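Local coordinates for beta-microseminoprotein (PDB 3IX0), which is secreted into seminal plasma by the prostate, forms a homodimer, interacts with PI16 and probably binds immunoglobulin, at residues B[20-25]-B[33-38]; B[57-60]-B[65-68]; B[77-80]-B[84-87]. All coordinates share one frame; numbering follows the deposited sequence.

Contact 1 of 3, residues B[20-25]-B[33-38]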
ATOM      1  N   ASP B  20     -18.662   5.569  -6.113  1.00 38.43           N
ATOM      2  CA  ASP B  20     -17.366   6.231  -6.050  1.00 40.90           C
ATOM      3  C   ASP B  20     -17.543   7.739  -5.876  1.00 48.91           C
ATOM      4  O   ASP B  20     -18.655   8.228  -5.692  1.00 46.87           O
ATOM      5  CB  ASP B  20     -16.470   5.880  -7.257  1.00 31.97           C
ATOM      6  CG  ASP B  20     -16.951   6.494  -8.568  1.00 35.58           C
ATOM      7  OD1 ASP B  20     -17.699   7.485  -8.530  1.00 40.89           O
ATOM      8  OD2 ASP B  20     -16.564   5.986  -9.648  1.00 36.64           O
ATOM      9  N   LEU B  21     -16.444   8.473  -5.920  1.00 48.94           N
ATOM     10  CA  LEU B  21     -16.500   9.897  -5.634  1.00 55.17           C
ATOM     11  C   LEU B  21     -17.131  10.681  -6.792  1.00 56.31           C
ATOM     12  O   LEU B  21     -17.743  11.726  -6.575  1.00 64.37           O
ATOM     13  CB  LEU B  21     -15.105  10.425  -5.269  1.00 50.06           C
ATOM     14  CG  LEU B  21     -14.499   9.804  -3.998  1.00 44.44           C
ATOM     15  CD1 LEU B  21     -13.072  10.297  -3.747  1.00 38.45           C
ATOM     16  CD2 LEU B  21     -15.385  10.074  -2.785  1.00 39.77           C
ATOM     17  N   LYS B  22     -17.008  10.159  -8.009  1.00 49.09           N
ATOM     18  CA  LYS B  22     -17.554  10.827  -9.193  1.00 44.17           C
ATOM     19  C   LYS B  22     -18.966  10.375  -9.591  1.00 43.44           C
ATOM     20  O   LYS B  22     -19.394  10.595 -10.725  1.00 44.73           O
ATOM     21  CB  LYS B  22     -16.601  10.674 -10.379  1.00 50.12           C
ATOM     22  CG  LYS B  22     -15.253  11.320 -10.134  1.00 62.10           C
ATOM     23  CD  LYS B  22     -14.366  11.336 -11.368  1.00 69.27           C
ATOM     24  CE  LYS B  22     -12.984  11.876 -11.008  1.00 75.10           C
ATOM     25  NZ  LYS B  22     -12.105  12.099 -12.191  1.00 77.78           N
ATOM     26  N   GLY B  23     -19.684   9.745  -8.667  1.00 36.15           N
ATOM     27  CA  GLY B  23     -21.046   9.322  -8.935  1.00 37.34           C
ATOM     28  C   GLY B  23     -21.286   8.050  -9.744  1.00 35.42           C
ATOM     29  O   GLY B  23     -22.423   7.795 -10.133  1.00 38.95           O
ATOM     30  N   ASN B  24     -20.247   7.262 -10.009  1.00 23.05           N
ATOM     31  CA  ASN B  24     -20.438   5.957 -10.638  1.00 26.32           C
ATOM     32  C   ASN B  24     -20.714   4.850  -9.615  1.00 31.97           C
ATOM     33  O   ASN B  24     -20.046   4.747  -8.588  1.00 36.65           O
ATOM     34  CB  ASN B  24     -19.227   5.545 -11.495  1.00 28.44           C
ATOM     35  CG  ASN B  24     -18.781   6.625 -12.463  1.00 37.27           C
ATOM     36  OD1 ASN B  24     -19.430   6.888 -13.487  1.00 31.89           O
ATOM     37  ND2 ASN B  24     -17.632   7.232 -12.163  1.00 39.20           N
ATOM     38  N   LYS B  25     -21.685   4.004  -9.912  1.00 22.12           N
ATOM     39  CA  LYS B  25     -21.921   2.824  -9.102  1.00 21.86           C
ATOM     40  C   LYS B  25     -21.213   1.633  -9.710  1.00 23.51           C
ATOM     41  O   LYS B  25     -21.193   1.447 -10.937  1.00 22.07           O
ATOM     42  CB  LYS B  25     -23.419   2.522  -8.981  1.00 31.83           C
ATOM     43  CG  LYS B  25     -24.187   3.575  -8.215  1.00 41.71           C
ATOM     44  CD  LYS B  25     -25.663   3.269  -8.176  1.00 52.76           C
ATOM     45  CE  LYS B  25     -26.359   3.770  -9.429  1.00 65.58           C
ATOM     46  NZ  LYS B  25     -27.841   3.717  -9.282  1.00 72.96           N
ATOM     47  N   GLN B  33     -10.225   1.679 -12.304  1.00 22.56           N
ATOM     48  CA  GLN B  33      -9.181   2.663 -12.129  1.00 27.18           C
ATOM     49  C   GLN B  33      -9.837   4.034 -12.062  1.00 31.39           C
ATOM     50  O   GLN B  33     -10.814   4.305 -12.774  1.00 30.58           O
ATOM     51  CB  GLN B  33      -8.168   2.573 -13.270  1.00 32.49           C
ATOM     52  CG  GLN B  33      -7.581   1.171 -13.454  1.00 40.48           C
ATOM     53  CD  GLN B  33      -6.499   1.121 -14.536  1.00 54.97           C
ATOM     54  OE1 GLN B  33      -5.751   2.092 -14.743  1.00 51.10           O
ATOM     55  NE2 GLN B  33      -6.411  -0.015 -15.230  1.00 57.85           N
ATOM     56  N   THR B  34      -9.324   4.882 -11.179  1.00 25.53           N
ATOM     57  CA  THR B  34      -9.850   6.223 -11.017  1.00 22.32           C
ATOM     58  C   THR B  34      -9.172   7.171 -11.994  1.00 32.84           C
ATOM     59  O   THR B  34      -8.432   6.748 -12.888  1.00 27.74           O
ATOM     60  CB  THR B  34      -9.533   6.742  -9.632  1.00 23.90           C
ATOM     61  OG1 THR B  34      -8.105   6.798  -9.504  1.00 26.95           O
ATOM     62  CG2 THR B  34     -10.151   5.822  -8.520  1.00 11.59           C
ATOM     63  N   ASP B  35      -9.398   8.466 -11.797  1.00 34.85           N
ATOM     64  CA  ASP B  35      -8.743   9.470 -12.620  1.00 41.45           C
ATOM     65  C   ASP B  35      -7.565  10.104 -11.897  1.00 34.96           C
ATOM     66  O   ASP B  35      -7.082  11.168 -12.281  1.00 36.40           O
ATOM     67  CB  ASP B  35      -9.748  10.530 -13.078  1.00 44.36           C
ATOM     68  CG  ASP B  35     -10.702   9.997 -14.126  1.00 54.53           C
ATOM     69  OD1 ASP B  35     -10.261   9.188 -14.974  1.00 55.36           O
ATOM     70  OD2 ASP B  35     -11.890  10.380 -14.107  1.00 65.11           O
ATOM     71  N   ASN B  36      -7.106   9.453 -10.837  1.00 32.41           N
ATOM     72  CA  ASN B  36      -5.949   9.959 -10.107  1.00 26.29           C
ATOM     73  C   ASN B  36      -5.022   8.810  -9.764  1.00 18.14           C
ATOM     74  O   ASN B  36      -4.522   8.687  -8.632  1.00 18.31           O
ATOM     75  CB  ASN B  36      -6.370  10.762  -8.872  1.00 27.53           C
ATOM     76  CG  ASN B  36      -6.880   9.887  -7.744  1.00 45.69           C
ATOM     77  OD1 ASN B  36      -7.690   8.969  -7.949  1.00 45.66           O
ATOM     78  ND2 ASN B  36      -6.406  10.167  -6.536  1.00 54.07           N
ATOM     79  N   CYS B  37      -4.818   7.947 -10.755  1.00 18.39           N
ATOM     80  CA  CYS B  37      -3.811   6.891 -10.649  1.00 15.21           C
ATOM     81  C   CYS B  37      -4.043   5.982  -9.442  1.00 16.58           C
ATOM     82  O   CYS B  37      -3.109   5.671  -8.696  1.00 14.57           O
ATOM     83  CB  CYS B  37      -2.412   7.513 -10.600  1.00 14.05           C
ATOM     84  SG  CYS B  37      -2.023   8.423 -12.136  1.00 16.25           S
ATOM     85  N   GLU B  38      -5.295   5.561  -9.251  1.00 16.51           N
ATOM     86  CA  GLU B  38      -5.597   4.565  -8.239  1.00 19.82           C
ATOM     87  C   GLU B  38      -6.362   3.411  -8.823  1.00 18.66           C
ATOM     88  O   GLU B  38      -7.093   3.542  -9.815  1.00 19.05           O
ATOM     89  CB  GLU B  38      -6.403   5.159  -7.077  1.00 20.19           C
ATOM     90  CG  GLU B  38      -5.707   6.297  -6.342  1.00 28.60           C
ATOM     91  CD  GLU B  38      -6.609   6.947  -5.296  1.00 36.62           C
ATOM     92  OE1 GLU B  38      -7.833   6.793  -5.396  1.00 31.07           O
ATOM     93  OE2 GLU B  38      -6.091   7.605  -4.369  1.00 51.04           O
TER

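Contact 2 of 3, residues B[57-60]-B[65-68]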
ATOM      1  N   VAL B  57      12.601   7.075  -4.302  1.00 22.81           N
ATOM      2  CA  VAL B  57      13.039   7.750  -3.084  1.00 20.36           C
ATOM      3  C   VAL B  57      14.553   7.650  -2.899  1.00 24.89           C
ATOM      4  O   VAL B  57      15.144   8.390  -2.111  1.00 28.83           O
ATOM      5  CB  VAL B  57      12.298   7.215  -1.829  1.00 23.99           C
ATOM      6  CG1 VAL B  57      10.833   7.631  -1.861  1.00 15.83           C
ATOM      7  CG2 VAL B  57      12.413   5.683  -1.735  1.00 26.34           C
ATOM      8  N   GLY B  58      15.183   6.748  -3.639  1.00 22.53           N
ATOM      9  CA  GLY B  58      16.622   6.601  -3.554  1.00 23.06           C
ATOM     10  C   GLY B  58      17.312   6.908  -4.870  1.00 27.35           C
ATOM     11  O   GLY B  58      17.276   6.118  -5.815  1.00 32.66           O
ATOM     12  N   TYR B  59      17.949   8.068  -4.916  1.00 18.34           N
ATOM     13  CA  TYR B  59      18.726   8.486  -6.067  1.00 24.89           C
ATOM     14  C   TYR B  59      19.514   9.729  -5.672  1.00 28.71           C
ATOM     15  O   TYR B  59      19.321  10.269  -4.584  1.00 28.38           O
ATOM     16  CB  TYR B  59      17.811   8.800  -7.253  1.00 25.09           C
ATOM     17  CG  TYR B  59      16.744   9.829  -6.939  1.00 25.89           C
ATOM     18  CD1 TYR B  59      16.989  11.180  -7.114  1.00 26.39           C
ATOM     19  CD2 TYR B  59      15.486   9.443  -6.463  1.00 23.03           C
ATOM     20  CE1 TYR B  59      16.023  12.118  -6.841  1.00 23.80           C
ATOM     21  CE2 TYR B  59      14.508  10.381  -6.183  1.00 14.34           C
ATOM     22  CZ  TYR B  59      14.781  11.716  -6.371  1.00 16.38           C
ATOM     23  OH  TYR B  59      13.832  12.666  -6.092  1.00 18.85           O
ATOM     24  N   ASP B  60      20.380  10.178  -6.573  1.00 27.19           N
ATOM     25  CA  ASP B  60      21.222  11.349  -6.370  1.00 22.12           C
ATOM     26  C   ASP B  60      20.415  12.641  -6.447  1.00 26.53           C
ATOM     27  O   ASP B  60      20.168  13.162  -7.538  1.00 23.03           O
ATOM     28  CB  ASP B  60      22.286  11.360  -7.461  1.00 28.63           C
ATOM     29  CG  ASP B  60      23.274  12.499  -7.317  1.00 27.44           C
ATOM     30  OD1 ASP B  60      23.006  13.497  -6.605  1.00 32.83           O
ATOM     31  OD2 ASP B  60      24.327  12.389  -7.949  1.00 29.46           O
ATOM     32  N   GLN B  65      16.481  14.802 -10.522  1.00 16.80           N
ATOM     33  CA  GLN B  65      15.202  15.163  -9.971  1.00 16.08           C
ATOM     34  C   GLN B  65      14.164  14.147 -10.448  1.00 21.00           C
ATOM     35  O   GLN B  65      14.338  13.512 -11.491  1.00 19.74           O
ATOM     36  CB  GLN B  65      14.798  16.583 -10.420  1.00  7.55           C
ATOM     37  CG  GLN B  65      14.486  16.695 -11.898  1.00 13.16           C
ATOM     38  CD  GLN B  65      14.228  18.138 -12.362  1.00 20.25           C
ATOM     39  OE1 GLN B  65      13.706  18.965 -11.620  1.00 21.76           O
ATOM     40  NE2 GLN B  65      14.581  18.423 -13.607  1.00 11.02           N
ATOM     41  N   ARG B  66      13.082  14.000  -9.694  1.00 12.81           N
ATOM     42  CA  ARG B  66      11.972  13.171 -10.151  1.00 12.95           C
ATOM     43  C   ARG B  66      10.861  14.046 -10.722  1.00 17.99           C
ATOM     44  O   ARG B  66      10.564  15.128 -10.213  1.00 16.38           O
ATOM     45  CB  ARG B  66      11.437  12.285  -9.020  1.00 12.73           C
ATOM     46  CG  ARG B  66      10.680  13.033  -7.915  1.00 19.85           C
ATOM     47  CD  ARG B  66      10.532  12.160  -6.680  1.00 21.59           C
ATOM     48  NE  ARG B  66       9.833  12.846  -5.598  1.00 35.69           N
ATOM     49  CZ  ARG B  66       9.981  12.563  -4.305  1.00 46.18           C
ATOM     50  NH1 ARG B  66      10.812  11.602  -3.913  1.00 37.34           N
ATOM     51  NH2 ARG B  66       9.296  13.248  -3.397  1.00 50.08           N
ATOM     52  N   ILE B  67      10.254  13.583 -11.803  1.00 10.93           N
ATOM     53  CA  ILE B  67       9.203  14.345 -12.438  1.00 15.22           C
ATOM     54  C   ILE B  67       8.015  13.399 -12.658  1.00 24.03           C
ATOM     55  O   ILE B  67       8.162  12.307 -13.211  1.00 25.29           O
ATOM     56  CB  ILE B  67       9.680  14.945 -13.778  1.00  5.28           C
ATOM     57  CG1 ILE B  67      10.938  15.792 -13.583  1.00 10.89           C
ATOM     58  CG2 ILE B  67       8.554  15.739 -14.422  1.00  7.63           C
ATOM     59  CD1 ILE B  67      11.536  16.321 -14.905  1.00  8.53           C
ATOM     60  N   PHE B  68       6.843  13.820 -12.209  1.00 18.27           N
ATOM     61  CA  PHE B  68       5.652  12.991 -12.265  1.00 18.69           C
ATOM     62  C   PHE B  68       5.007  13.095 -13.635  1.00 22.19           C
ATOM     63  O   PHE B  68       4.834  14.188 -14.138  1.00 23.09           O
ATOM     64  CB  PHE B  68       4.643  13.454 -11.204  1.00 17.65           C
ATOM     65  CG  PHE B  68       3.387  12.628 -11.166  1.00 25.17           C
ATOM     66  CD1 PHE B  68       3.456  11.253 -11.028  1.00 19.41           C
ATOM     67  CD2 PHE B  68       2.139  13.226 -11.273  1.00 23.64           C
ATOM     68  CE1 PHE B  68       2.305  10.486 -11.004  1.00 21.16           C
ATOM     69  CE2 PHE B  68       0.995  12.464 -11.240  1.00 24.57           C
ATOM     70  CZ  PHE B  68       1.078  11.091 -11.109  1.00 23.18           C
TER
HETATM   71  O   HOH W   1      13.778  15.470  -6.829  1.00 20.21           O

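Contact 3 of 3, residues B[77-80]-B[84-87]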
ATOM      1  N   VAL B  77      13.048   9.807 -13.526  1.00 15.46           N
ATOM      2  CA  VAL B  77      14.103  10.399 -12.711  1.00 13.63           C
ATOM      3  C   VAL B  77      15.261  10.741 -13.623  1.00 17.67           C
ATOM      4  O   VAL B  77      15.845   9.861 -14.256  1.00 18.26           O
ATOM      5  CB  VAL B  77      14.595   9.465 -11.618  1.00 17.89           C
ATOM      6  CG1 VAL B  77      15.650  10.162 -10.788  1.00 13.83           C
ATOM      7  CG2 VAL B  77      13.407   8.997 -10.740  1.00 22.10           C
ATOM      8  N   VAL B  78      15.583  12.031 -13.678  1.00 15.70           N
ATOM      9  CA  VAL B  78      16.406  12.561 -14.743  1.00 18.52           C
ATOM     10  C   VAL B  78      17.401  13.595 -14.240  1.00 19.43           C
ATOM     11  O   VAL B  78      17.277  14.126 -13.142  1.00 22.23           O
ATOM     12  CB  VAL B  78      15.523  13.167 -15.848  1.00 23.45           C
ATOM     13  CG1 VAL B  78      14.680  12.084 -16.494  1.00 22.57           C
ATOM     14  CG2 VAL B  78      14.616  14.249 -15.287  1.00 19.00           C
ATOM     15  N   GLU B  79      18.410  13.860 -15.052  1.00 18.99           N
ATOM     16  CA  GLU B  79      19.425  14.833 -14.699  1.00 21.20           C
ATOM     17  C   GLU B  79      18.853  16.250 -14.697  1.00 20.52           C
ATOM     18  O   GLU B  79      18.121  16.641 -15.620  1.00 13.68           O
ATOM     19  CB  GLU B  79      20.598  14.734 -15.667  1.00 22.57           C
ATOM     20  CG  GLU B  79      21.446  13.491 -15.462  1.00 18.96           C
ATOM     21  CD  GLU B  79      22.642  13.421 -16.415  1.00 26.92           C
ATOM     22  OE1 GLU B  79      22.960  14.429 -17.092  1.00 22.34           O
ATOM     23  OE2 GLU B  79      23.267  12.347 -16.479  1.00 28.13           O
ATOM     24  N   LYS B  80      19.185  17.002 -13.649  1.00 14.55           N
ATOM     25  CA  LYS B  80      18.810  18.414 -13.575  1.00 19.80           C
ATOM     26  C   LYS B  80      19.346  19.226 -14.759  1.00 23.90           C
ATOM     27  O   LYS B  80      18.606  20.011 -15.370  1.00 19.92           O
ATOM     28  CB  LYS B  80      19.249  19.024 -12.249  1.00 23.21           C
ATOM     29  CG  LYS B  80      18.489  18.468 -11.032  1.00 26.96           C
ATOM     30  CD  LYS B  80      18.993  19.112  -9.752  1.00 31.55           C
ATOM     31  CE  LYS B  80      18.258  18.607  -8.523  1.00 34.82           C
ATOM     32  NZ  LYS B  80      18.956  19.029  -7.267  1.00 34.55           N
ATOM     33  N   LYS B  84      16.665  15.036 -20.387  1.00 30.81           N
ATOM     34  CA  LYS B  84      16.642  13.972 -21.384  1.00 27.78           C
ATOM     35  C   LYS B  84      17.590  12.847 -20.975  1.00 25.73           C
ATOM     36  O   LYS B  84      17.616  11.784 -21.594  1.00 25.55           O
ATOM     37  CB  LYS B  84      16.989  14.506 -22.778  1.00 31.58           C
ATOM     38  CG  LYS B  84      15.911  15.411 -23.371  1.00 41.26           C
ATOM     39  CD  LYS B  84      16.383  16.109 -24.636  1.00 49.67           C
ATOM     40  CE  LYS B  84      16.129  15.272 -25.883  1.00 59.89           C
ATOM     41  NZ  LYS B  84      16.581  15.963 -27.137  1.00 66.39           N
ATOM     42  N   LYS B  85      18.365  13.081 -19.921  1.00 26.07           N
ATOM     43  CA  LYS B  85      19.270  12.066 -19.407  1.00 18.99           C
ATOM     44  C   LYS B  85      18.671  11.443 -18.173  1.00 23.37           C
ATOM     45  O   LYS B  85      18.221  12.159 -17.282  1.00 23.99           O
ATOM     46  CB  LYS B  85      20.639  12.651 -19.065  1.00 18.42           C
ATOM     47  CG  LYS B  85      21.297  13.469 -20.184  1.00 27.59           C
ATOM     48  CD  LYS B  85      21.336  12.722 -21.501  1.00 32.71           C
ATOM     49  CE  LYS B  85      22.275  13.446 -22.487  1.00 37.01           C
ATOM     50  NZ  LYS B  85      21.961  13.163 -23.912  1.00 36.63           N
ATOM     51  N   THR B  86      18.671  10.110 -18.129  1.00 31.10           N
ATOM     52  CA  THR B  86      18.073   9.352 -17.023  1.00 28.55           C
ATOM     53  C   THR B  86      19.088   9.024 -15.945  1.00 29.85           C
ATOM     54  O   THR B  86      20.239   8.769 -16.238  1.00 39.60           O
ATOM     55  CB  THR B  86      17.462   8.035 -17.516  1.00 26.67           C
ATOM     56  OG1 THR B  86      16.550   8.310 -18.580  1.00 30.07           O
ATOM     57  CG2 THR B  86      16.715   7.340 -16.393  1.00 25.93           C
ATOM     58  N   CYS B  87      18.655   9.049 -14.692  1.00 32.11           N
ATOM     59  CA  CYS B  87      19.515   8.663 -13.578  1.00 22.21           C
ATOM     60  C   CYS B  87      19.132   7.272 -13.099  1.00 25.42           C
ATOM     61  O   CYS B  87      18.074   6.760 -13.469  1.00 28.08           O
ATOM     62  CB  CYS B  87      19.383   9.665 -12.436  1.00 18.45           C
ATOM     63  SG  CYS B  87      19.815  11.374 -12.932  1.00 23.86           S
TER

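Contact 1 of 3, residues B[20-25]-B[33-38]
Lys22 and Asp35 reach toward each other from two separate loops and join them by a single salt bridge. From CB the lysine leaves its turn with CG beside its own backbone N, anti to the carbonyl carbon (chi1 -62°), and every later torsion is close to 180°, which stretches the chain to nearly its full length toward 33-38. Along this path CD is the first atom to feel the carboxylate, 3.8 Å from Asp35 OD2, and CE follows at 3.6 Å from the same Asp35 OD2. The ammonium NZ ends 2.6 Å from Asp35 OD2. NZ comes to the anti lone pair of that oxygen, the one turned away from OD1, and in doing so lies 3.0 Å from Asp35 CB. A long, flexible lysine suits a reach of this length, and a short acid suffices at the other end. Both residues are exposed, so water probably weakens the attraction.

Each partner stands on a well-braced loop. In 20-25 a type I turn runs from Asp20 to Gly23, and the Asp20 carboxylate ties it together: OD1 accepts from Asn24 N from above its plane, while OD2 takes Asn24 ND2 on its syn lone pair at 3.0 Å, almost in the amide plane, and also bonds His26. The backbone angles of Gly23 would press a CB against the preceding carbonyl oxygen, hence glycine. In 33-38 the Thr34 hydroxyl donates to Asn36 OD1 and accepts from Glu38 N, while Cys37, directly after Asn36, is fixed by its disulfide to Cys73. The bridge thus links the loop between strands 18-19 and 25-26 to the connection between strands 31-33 and 38-42, which are neighbours in the four-stranded antiparallel sheet.

Contact 2 of 3, residues B[57-60]-B[65-68]
Van der Waals contact is led by the hydroxyl end of Tyr59, which lies against the aliphatic part of Arg66. Its OH is 3.4 Å from Arg66 CD and 3.7 Å from Arg66 CG, and the two side chains cross at about a right angle, with the ring and guanidinium planes 70° apart. Tyr59 holds its CG between the backbone N and the carbonyl carbon (chi1 55°), which swings the ring toward strand 64-69. Farther down the ring, CE1 comes 4.4 Å from Gln65 CA, and Val57 CG1 makes a looser contact with Arg66 NH1 at 4.5 Å. A tyrosine suits the place because it offers a long flat surface for packing and a polar end for the margin.

The strands concerned belong to different two-stranded antiparallel sheets: 55-58 pairs with 91-93, and 64-69 pairs with 74-79. Tyr59 therefore reaches from one sheet to the other, its ring also resting on Val77, while Lys61 makes a cation-pi contact with it.

Polar links across the pair go through water. One molecule sits at the edge of the Tyr59 ring, in its plane, 2.9 Å from Tyr59 OH, and accepts from Arg66 N at 3.3 Å. The charged end of Arg66 looks elsewhere: NH1 bonds to Pro56 O, so the extended arginine chain carries its guanidinium back to the strand that holds Val57.

Contact 3 of 3, residues B[77-80]-B[84-87]
Val78 and Thr86 face each other as an antiparallel non-hydrogen-bonded pair, their CA atoms 4.3 Å apart and their side chains diverging. The tight part of the contact is the backbone on both flanks of this pair. Cys87 N gives a nearly straight bond (176°) to Val77 O at 3.0 Å, and Glu79 N donates to Lys85 O at 2.8 Å. Cys87 SG, set beside its own backbone N (chi1 -59°), rests 3.5 Å from Val78 C and is disulfide-bonded to Cys64. Val77 CG1 packs on Cys87 CB at 4.1 Å, where a branched apolar residue suits a buried strand position, and Thr86 CG2 touches Val77 O at 3.4 Å.

The loose side is formed by Glu79 and Lys85, whose chains cross obliquely. Glu79 CD lies 3.4 Å from Lys85 CB, a touch between carboxylate and methylene, while the bent lysine carries its ammonium away, to a long, weak ion pair with Asp82. Were Glu79 replaced by alanine, Lys85 CB and the flank of the Cys87 sulfur, now touched by the Glu79 CG methylene, would probably be uncovered, leaving a gap beside the disulfide.

Two main-chain bonds and a covalent link thus do the holding, whereas Glu79 lays its carboxylate on the lysine's methylenes and pairs with no ammonium in this contact; the chemistry implies a returning chain tied to strand 74-79 by its backbone and, through the disulfide to Cys64, to strand 64-69.

Overall arrangement
The contacts follow one another along the chain, each closing before the next opens. Contact 1 belongs to the part of the molecule built on the four-stranded antiparallel sheet, whereas contacts 2 and 3 lie on the opposite side of the chain's centre, among the small two-stranded sheets. Their centres are about 27 Å and 32 Å from that of contact 1. The centres of contacts 2 and 3 are about 9 Å apart, because strands 64-69 and 74-79 are neighbours in one sheet; Gln65 N probably bonds to Val78 O. Contact 1 still meets contact 2, where Cys37 SG packs on Phe68 CZ, and the Cys37–Cys73 disulfide joins the two parts covalently. The result is an elongated, helix-free protein with disulfides within each part and one between them.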